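Local coordinates for MsStt7d protein (Micromonas, PDB 4IX3) that probably phosphorylates other proteins using ATP, as the catalytic domain of an algal homologue of the state transition kinase Stt7, at residues R83-I88 with M110-G115. Sequence-based numbering, arbitrary orientation.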
ATOM      1  N   ARG B  83     -16.620   0.238 -16.018  1.00 10.86           N
ATOM      2  CA  ARG B  83     -17.954  -0.257 -15.676  1.00 11.82           C
ATOM      3  C   ARG B  83     -17.890  -1.244 -14.500  1.00 10.85           C
ATOM      4  O   ARG B  83     -17.131  -2.207 -14.531  1.00 11.93           O
ATOM      5  CB  ARG B  83     -18.537  -0.959 -16.903  1.00 13.26           C
ATOM      6  CG  ARG B  83     -19.895  -1.636 -16.645  1.00 16.97           C
ATOM      7  CD  ARG B  83     -20.594  -2.054 -17.957  1.00 19.67           C
ATOM      8  NE  ARG B  83     -19.744  -2.862 -18.845  1.00 23.92           N
ATOM      9  CZ  ARG B  83     -19.721  -4.198 -18.881  1.00 25.78           C
ATOM     10  NH1 ARG B  83     -20.521  -4.900 -18.075  1.00 23.35           N
ATOM     11  NH2 ARG B  83     -18.943  -4.805 -19.786  1.00 26.31           N
ATOM     12  N   PHE B  84     -18.711  -0.961 -13.498  1.00 11.30           N
ATOM     13  CA  PHE B  84     -18.714  -1.729 -12.254  1.00 10.94           C
ATOM     14  C   PHE B  84     -19.680  -2.895 -12.404  1.00 13.14           C
ATOM     15  O   PHE B  84     -20.889  -2.710 -12.639  1.00 15.81           O
ATOM     16  CB  PHE B  84     -19.133  -0.832 -11.100  1.00 12.09           C
ATOM     17  CG  PHE B  84     -19.189  -1.518  -9.758  1.00 11.69           C
ATOM     18  CD1 PHE B  84     -18.077  -2.221  -9.273  1.00 12.59           C
ATOM     19  CD2 PHE B  84     -20.333  -1.430  -8.969  1.00 14.17           C
ATOM     20  CE1 PHE B  84     -18.136  -2.844  -8.011  1.00 13.72           C
ATOM     21  CE2 PHE B  84     -20.347  -1.975  -7.686  1.00 13.64           C
ATOM     22  CZ  PHE B  84     -19.263  -2.704  -7.230  1.00 14.68           C
ATOM     23  N   MET B  85     -19.203  -4.105 -12.136  1.00 11.83           N
ATOM     24  CA  MET B  85     -20.021  -5.314 -12.330  1.00 11.71           C
ATOM     25  C   MET B  85     -20.451  -5.932 -11.013  1.00 12.46           C
ATOM     26  O   MET B  85     -21.249  -6.874 -11.039  1.00 17.48           O
ATOM     27  CB  MET B  85     -19.219  -6.330 -13.150  1.00 13.23           C
ATOM     28  CG  MET B  85     -18.910  -5.802 -14.554  1.00 16.25           C
ATOM     29  SD  MET B  85     -17.877  -6.892 -15.570  1.00 17.40           S
ATOM     30  CE  MET B  85     -19.014  -8.195 -16.060  1.00 20.92           C
ATOM     31  N   GLY B  86     -20.123  -5.330  -9.872  1.00 12.63           N
ATOM     32  CA  GLY B  86     -20.617  -5.792  -8.576  1.00 13.08           C
ATOM     33  C   GLY B  86     -19.559  -6.436  -7.711  1.00 12.74           C
ATOM     34  O   GLY B  86     -18.366  -6.165  -7.862  1.00 13.09           O
ATOM     35  N   CYS B  87     -20.017  -7.213  -6.746  1.00 12.19           N
ATOM     36  CA  CYS B  87     -19.129  -7.839  -5.787  1.00 11.65           C
ATOM     37  C   CYS B  87     -19.274  -9.347  -5.812  1.00 12.24           C
ATOM     38  O   CYS B  87     -20.265  -9.854  -6.334  1.00 14.75           O
ATOM     39  CB  CYS B  87     -19.370  -7.286  -4.383  1.00 13.27           C
ATOM     40  SG  CYS B  87     -20.899  -7.862  -3.627  1.00 18.00           S
ATOM     41  N   ILE B  88     -18.318 -10.041  -5.193  1.00 10.62           N
ATOM     42  CA  ILE B  88     -18.422 -11.490  -4.942  1.00 11.28           C
ATOM     43  C   ILE B  88     -17.721 -11.745  -3.632  1.00 10.75           C
ATOM     44  O   ILE B  88     -16.522 -11.488  -3.539  1.00 12.08           O
ATOM     45  CB  ILE B  88     -17.729 -12.350  -6.056  1.00 13.05           C
ATOM     46  CG1 ILE B  88     -17.962 -11.757  -7.443  1.00 13.98           C
ATOM     47  CG2 ILE B  88     -18.226 -13.810  -5.927  1.00 15.88           C
ATOM     48  CD1 ILE B  88     -16.849 -10.839  -7.941  1.00 16.63           C
ATOM     49  N   MET B 110     -15.552  -6.378  -8.900  1.00 10.17           N
ATOM     50  CA  MET B 110     -15.296  -6.711 -10.290  1.00 11.06           C
ATOM     51  C   MET B 110     -15.738  -5.568 -11.212  1.00 10.99           C
ATOM     52  O   MET B 110     -16.794  -4.962 -10.992  1.00 11.06           O
ATOM     53  CB  MET B 110     -16.033  -8.006 -10.663  1.00 11.01           C
ATOM     54  CG  MET B 110     -15.648  -8.563 -12.034  1.00 12.77           C
ATOM     55  SD  MET B 110     -16.258 -10.240 -12.319  1.00 14.15           S
ATOM     56  CE  MET B 110     -17.982  -9.901 -12.682  1.00 16.09           C
ATOM     57  N   TRP B 111     -14.880  -5.310 -12.193  1.00  9.70           N
ATOM     58  CA  TRP B 111     -15.173  -4.339 -13.256  1.00 10.27           C
ATOM     59  C   TRP B 111     -14.936  -4.959 -14.608  1.00 10.94           C
ATOM     60  O   TRP B 111     -14.118  -5.881 -14.756  1.00 11.46           O
ATOM     61  CB  TRP B 111     -14.273  -3.104 -13.149  1.00 10.15           C
ATOM     62  CG  TRP B 111     -14.418  -2.353 -11.870  1.00 10.04           C
ATOM     63  CD1 TRP B 111     -15.132  -1.222 -11.600  1.00 11.98           C
ATOM     64  CD2 TRP B 111     -13.705  -2.668 -10.632  1.00 10.83           C
ATOM     65  NE1 TRP B 111     -14.911  -0.802 -10.301  1.00 10.20           N
ATOM     66  CE2 TRP B 111     -14.085  -1.674  -9.666  1.00  9.78           C
ATOM     67  CE3 TRP B 111     -12.799  -3.675 -10.260  1.00 10.57           C
ATOM     68  CZ2 TRP B 111     -13.510  -1.641  -8.398  1.00  9.82           C
ATOM     69  CZ3 TRP B 111     -12.210  -3.604  -9.007  1.00 10.91           C
ATOM     70  CH2 TRP B 111     -12.570  -2.614  -8.100  1.00 10.27           C
ATOM     71  N   ALA B 112     -15.515  -4.341 -15.662  1.00 11.68           N
ATOM     72  CA  ALA B 112     -15.066  -4.673 -16.999  1.00 12.89           C
ATOM     73  C   ALA B 112     -13.607  -4.225 -17.159  1.00 12.83           C
ATOM     74  O   ALA B 112     -13.214  -3.174 -16.625  1.00 13.78           O
ATOM     75  CB  ALA B 112     -15.870  -3.899 -18.025  1.00 15.54           C
ATOM     76  N   ASN B 113     -12.838  -4.998 -17.925  1.00 12.99           N
ATOM     77  CA  ASN B 113     -11.512  -4.583 -18.360  1.00 13.37           C
ATOM     78  C   ASN B 113     -11.727  -3.629 -19.548  1.00 14.23           C
ATOM     79  O   ASN B 113     -12.104  -4.068 -20.648  1.00 16.60           O
ATOM     80  CB  ASN B 113     -10.671  -5.800 -18.758  1.00 16.06           C
ATOM     81  CG  ASN B 113      -9.260  -5.421 -19.127  1.00 17.29           C
ATOM     82  OD1 ASN B 113      -9.008  -4.265 -19.474  1.00 21.47           O
ATOM     83  ND2 ASN B 113      -8.329  -6.359 -19.048  1.00 19.51           N
ATOM     84  N   GLU B 114     -11.529  -2.330 -19.321  1.00 12.33           N
ATOM     85  CA  GLU B 114     -11.813  -1.311 -20.331  1.00 13.27           C
ATOM     86  C   GLU B 114     -10.676  -1.216 -21.358  1.00 12.46           C
ATOM     87  O   GLU B 114     -10.821  -0.510 -22.370  1.00 14.29           O
ATOM     88  CB  GLU B 114     -12.030   0.034 -19.656  1.00 12.96           C
ATOM     89  CG  GLU B 114     -13.237   0.013 -18.727  1.00 13.41           C
ATOM     90  CD  GLU B 114     -14.576   0.002 -19.443  1.00 13.20           C
ATOM     91  OE1 GLU B 114     -14.639   0.346 -20.651  1.00 15.91           O
ATOM     92  OE2 GLU B 114     -15.578  -0.106 -18.720  1.00 13.16           O
ATOM     93  N   GLY B 115      -9.554  -1.882 -21.130  1.00 13.26           N
ATOM     94  CA  GLY B 115      -8.438  -1.847 -22.040  1.00 16.32           C
ATOM     95  C   GLY B 115      -7.142  -2.221 -21.355  1.00 17.77           C
ATOM     96  O   GLY B 115      -6.943  -1.986 -20.173  1.00 17.37           O
TER
HETATM   97  O   HOH W   1     -17.620  -1.210 -20.215  1.00 18.84           O
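Arg83 and Glu114 are joined twice. The backbone N of Arg83 gives a nearly straight hydrogen bond (170°) to Glu114 OE2, 2.9 Å away on the anti side of the carboxylate, and a water at the edge of the Arg83 guanidinium, in its plane, accepts from NE and donates to the same OE2. The other oxygen, OE1, forms a salt bridge with Lys185. Ala112 N bonds to Arg83 O at 2.9 Å, and Met110 is gripped at both backbone polar atoms: its O accepts from Met85 N at 2.8 Å and its N donates to Gly86 O at 3.0 Å. With Met85 and Gly86 both opposite Met110, the edge carries a classic beta bulge. Phe84, its CG anti to the backbone N (chi1 179°), has Gly86 N over its ring centre and meets the five-membered ring of Trp111 obliquely, planes at 51°; Phe84 CD1 sits over the indole, 3.6 Å from NE1, which donates to Asn70. On the other face the CE methyl of Met110 meets Met85 CB at 3.8 Å, while Ile88 CD1 reaches Met110 CB. Ala112 CB lies over the Arg83 guanidinium. The pair belongs to the antiparallel N-lobe sheet of the protein kinase fold, and strand 110-112 leads into the hinge; Ala112 and Glu114 contact ADP in the nucleotide-bound protein.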